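PDB 4YHC: sterol regulatory element-binding protein cleavage-activating protein from Schizosaccharomyces pombe, which escorts the membrane-bound transcription factor precursor Sre1 for proteolytic processing when sterol or oxygen is low, this chain being the escort's own WD40 domain. Local coordinates for residues A[179-185]-A[231-236]. The protein carries 9 engineered substitutions. Coordinates in Å, arbitrary orientation, origin at the centre of the assembly. Numbering follows the deposited sequence.
Sequences ISIVSPT and AMADIL
Ile-181 lies over Ala-231, its CG2 3.8 Å from CA and 4.1 Å from CB of Ala-231, while its m,t rotamer carries CD1 to 4.1 Å from O of Ile-235 and 4.4 Å from CD1 of Leu-236. Residues 179-182 are extended, so Ile-179 and Ile-181 point toward 231-236 and Ser-180 and Val-182 away. Ile-179 (p,t) sets CD1 4.1 Å from CD1 of Leu-236, completing an apolar cluster. Residues 231-233 form a 3-10 turn, closed by Asp-234 N to Ala-231 O at 3.0 Å; Asp-234, with left-handed phi/psi 58/51, and Ile-235 both face Ile-230 in a G1 beta bulge. No backbone hydrogen bond joins the segments: Ile-181 and Ala-231 are in register with CA atoms 4.7 Å apart, Val-182 O lies 3.3 Å from Ala-231 CB, and Ser-183 CA makes a CH···O contact of 3.4 Å to Ala-231 O. Ser-183 OG accepts from Thr-185 N (2.9 Å), an ST turn, and lies 3.0 Å from Asp-234 OD2, at best a weak hydrogen bond. That carboxylate's stronger partner is Arg-188, in a salt bridge; a water bridges Thr-185 OG1 and Asp-234 OD2, 2.7 Å from each, donating to the carboxylate. Consecutive four-stranded blades of the WD40 beta-propeller, 175-212 and 226-259, meet here: strand 175-182 pairs with 187-193, and Ser-180 and Val-182 face strand 121-127.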
ATOM      1  N   ILE A 179     -10.570   1.842   4.328  1.00 23.51           N
ATOM      2  CA  ILE A 179      -9.204   2.157   4.642  1.00 21.75           C
ATOM      3  C   ILE A 179      -9.069   2.754   6.023  1.00 25.75           C
ATOM      4  O   ILE A 179     -10.044   3.307   6.632  1.00 22.27           O
ATOM      5  CB  ILE A 179      -8.608   3.176   3.683  1.00 25.56           C
ATOM      6  CG1 ILE A 179      -9.422   4.476   3.716  1.00 19.34           C
ATOM      7  CG2 ILE A 179      -8.512   2.551   2.309  1.00 26.54           C
ATOM      8  CD1 ILE A 179      -8.831   5.618   2.902  1.00 23.09           C
ATOM      9  N   SER A 180      -7.872   2.608   6.546  1.00 18.54           N
ATOM     10  CA  SER A 180      -7.527   3.206   7.852  1.00 20.04           C
ATOM     11  C   SER A 180      -6.737   4.473   7.643  1.00 27.01           C
ATOM     12  O   SER A 180      -5.892   4.530   6.771  1.00 24.56           O
ATOM     13  CB  SER A 180      -6.773   2.187   8.689  1.00 25.85           C
ATOM     14  OG  SER A 180      -5.427   2.278   8.481  1.00 35.34           O
ATOM     15  N   ILE A 181      -7.010   5.496   8.433  1.00 18.65           N
ATOM     16  CA  ILE A 181      -6.175   6.661   8.499  1.00 20.52           C
ATOM     17  C   ILE A 181      -5.761   6.952   9.956  1.00 24.86           C
ATOM     18  O   ILE A 181      -6.579   7.425  10.756  1.00 25.91           O
ATOM     19  CB  ILE A 181      -7.004   7.813   7.974  1.00 28.48           C
ATOM     20  CG1 ILE A 181      -7.608   7.359   6.609  1.00 31.47           C
ATOM     21  CG2 ILE A 181      -6.204   9.088   7.906  1.00 26.27           C
ATOM     22  CD1 ILE A 181      -7.910   8.428   5.649  1.00 29.60           C
ATOM     23  N   VAL A 182      -4.510   6.663  10.261  1.00 20.69           N
ATOM     24  CA  VAL A 182      -3.893   6.863  11.586  1.00 19.84           C
ATOM     25  C   VAL A 182      -3.267   8.217  11.438  1.00 24.36           C
ATOM     26  O   VAL A 182      -2.223   8.352  10.870  1.00 21.62           O
ATOM     27  CB  VAL A 182      -2.849   5.766  11.847  1.00 23.67           C
ATOM     28  CG1 VAL A 182      -2.120   5.964  13.198  1.00 28.24           C
ATOM     29  CG2 VAL A 182      -3.527   4.439  11.826  1.00 23.99           C
ATOM     30  N   SER A 183      -3.963   9.251  11.839  1.00 18.24           N
ATOM     31  CA  SER A 183      -3.508  10.582  11.495  1.00 20.25           C
ATOM     32  C   SER A 183      -2.885  11.227  12.744  1.00 23.42           C
ATOM     33  O   SER A 183      -3.038  10.682  13.795  1.00 24.50           O
ATOM     34  CB  SER A 183      -4.681  11.400  10.984  1.00 17.72           C
ATOM     35  OG  SER A 183      -5.189  12.295  11.975  1.00 22.76           O
ATOM     36  N   PRO A 184      -2.248  12.414  12.623  1.00 25.05           N
ATOM     37  CA  PRO A 184      -1.768  13.070  13.863  1.00 24.47           C
ATOM     38  C   PRO A 184      -2.893  13.562  14.791  1.00 31.63           C
ATOM     39  O   PRO A 184      -2.682  13.742  15.985  1.00 37.11           O
ATOM     40  CB  PRO A 184      -0.924  14.217  13.330  1.00 23.07           C
ATOM     41  CG  PRO A 184      -0.488  13.780  11.963  1.00 27.14           C
ATOM     42  CD  PRO A 184      -1.764  13.140  11.440  1.00 21.70           C
ATOM     43  N   THR A 185      -4.109  13.671  14.281  1.00 26.94           N
ATOM     44  CA  THR A 185      -5.224  14.216  15.049  1.00 28.33           C
ATOM     45  C   THR A 185      -6.072  13.082  15.590  1.00 31.44           C
ATOM     46  O   THR A 185      -6.552  13.157  16.714  1.00 33.30           O
ATOM     47  CB  THR A 185      -5.998  15.239  14.188  1.00 27.34           C
ATOM     48  OG1 THR A 185      -5.151  16.378  13.951  1.00 29.00           O
ATOM     49  CG2 THR A 185      -7.287  15.704  14.857  1.00 27.51           C
ATOM     50  N   ALA A 231      -2.194   9.083   5.497  1.00 18.01           N
ATOM     51  CA  ALA A 231      -2.597   9.176   6.862  1.00 23.32           C
ATOM     52  C   ALA A 231      -1.857  10.332   7.568  1.00 21.81           C
ATOM     53  O   ALA A 231      -2.482  11.141   8.280  1.00 18.54           O
ATOM     54  CB  ALA A 231      -2.355   7.829   7.568  1.00 19.84           C
ATOM     55  N   MET A 232      -0.589  10.481   7.310  1.00 17.69           N
ATOM     56  CA  MET A 232       0.153  11.527   8.063  1.00 25.48           C
ATOM     57  C   MET A 232      -0.233  12.974   7.692  1.00 24.49           C
ATOM     58  O   MET A 232       0.101  13.887   8.444  1.00 18.82           O
ATOM     59  CB  MET A 232       1.686  11.393   7.875  1.00 22.79           C
ATOM     60  CG  MET A 232       2.148  11.238   6.452  1.00 32.35           C
ATOM     61  SD  MET A 232       3.971  11.090   6.285  1.00 76.90           S
ATOM     62  CE  MET A 232       4.412  10.356   7.865  1.00 42.05           C
ATOM     63  N   ALA A 233      -0.856  13.157   6.513  1.00 17.44           N
ATOM     64  CA  ALA A 233      -1.322  14.455   6.034  1.00 17.95           C
ATOM     65  C   ALA A 233      -2.768  14.673   6.446  1.00 20.56           C
ATOM     66  O   ALA A 233      -3.301  15.747   6.255  1.00 23.33           O
ATOM     67  CB  ALA A 233      -1.150  14.525   4.490  1.00 18.90           C
ATOM     68  N   ASP A 234      -3.430  13.626   6.949  1.00 17.98           N
ATOM     69  CA  ASP A 234      -4.861  13.599   7.280  1.00 22.92           C
ATOM     70  C   ASP A 234      -5.721  13.955   5.981  1.00 17.48           C
ATOM     71  O   ASP A 234      -6.614  14.788   5.991  1.00 19.72           O
ATOM     72  CB  ASP A 234      -5.205  14.515   8.445  1.00 20.91           C
ATOM     73  CG  ASP A 234      -6.275  13.955   9.328  1.00 23.78           C
ATOM     74  OD1 ASP A 234      -6.875  12.920   8.990  1.00 20.78           O
ATOM     75  OD2 ASP A 234      -6.449  14.503  10.437  1.00 24.22           O
ATOM     76  N   ILE A 235      -5.416  13.265   4.914  1.00 16.18           N
ATOM     77  CA  ILE A 235      -6.039  13.500   3.637  1.00 17.87           C
ATOM     78  C   ILE A 235      -6.647  12.209   3.133  1.00 20.63           C
ATOM     79  O   ILE A 235      -6.007  11.156   3.248  1.00 20.46           O
ATOM     80  CB  ILE A 235      -5.012  13.932   2.607  1.00 20.18           C
ATOM     81  CG1 ILE A 235      -4.659  15.394   2.882  1.00 26.87           C
ATOM     82  CG2 ILE A 235      -5.593  13.871   1.195  1.00 19.05           C
ATOM     83  CD1 ILE A 235      -3.471  15.833   2.107  1.00 33.12           C
ATOM     84  N   LEU A 236      -7.841  12.329   2.565  1.00 16.01           N
ATOM     85  CA  LEU A 236      -8.485  11.273   1.825  1.00 18.88           C
ATOM     86  C   LEU A 236      -8.719  11.691   0.389  1.00 21.09           C
ATOM     87  O   LEU A 236      -9.183  12.854   0.139  1.00 18.48           O
ATOM     88  CB  LEU A 236      -9.832  10.983   2.465  1.00 18.18           C
ATOM     89  CG  LEU A 236     -10.613   9.839   1.831  1.00 25.99           C
ATOM     90  CD1 LEU A 236     -11.260   8.941   2.832  1.00 25.77           C
ATOM     91  CD2 LEU A 236     -11.712  10.366   0.912  1.00 27.20           C
TER
HETATM   92  O   HOH W   1      -4.358  15.842  11.467  1.00 21.41           O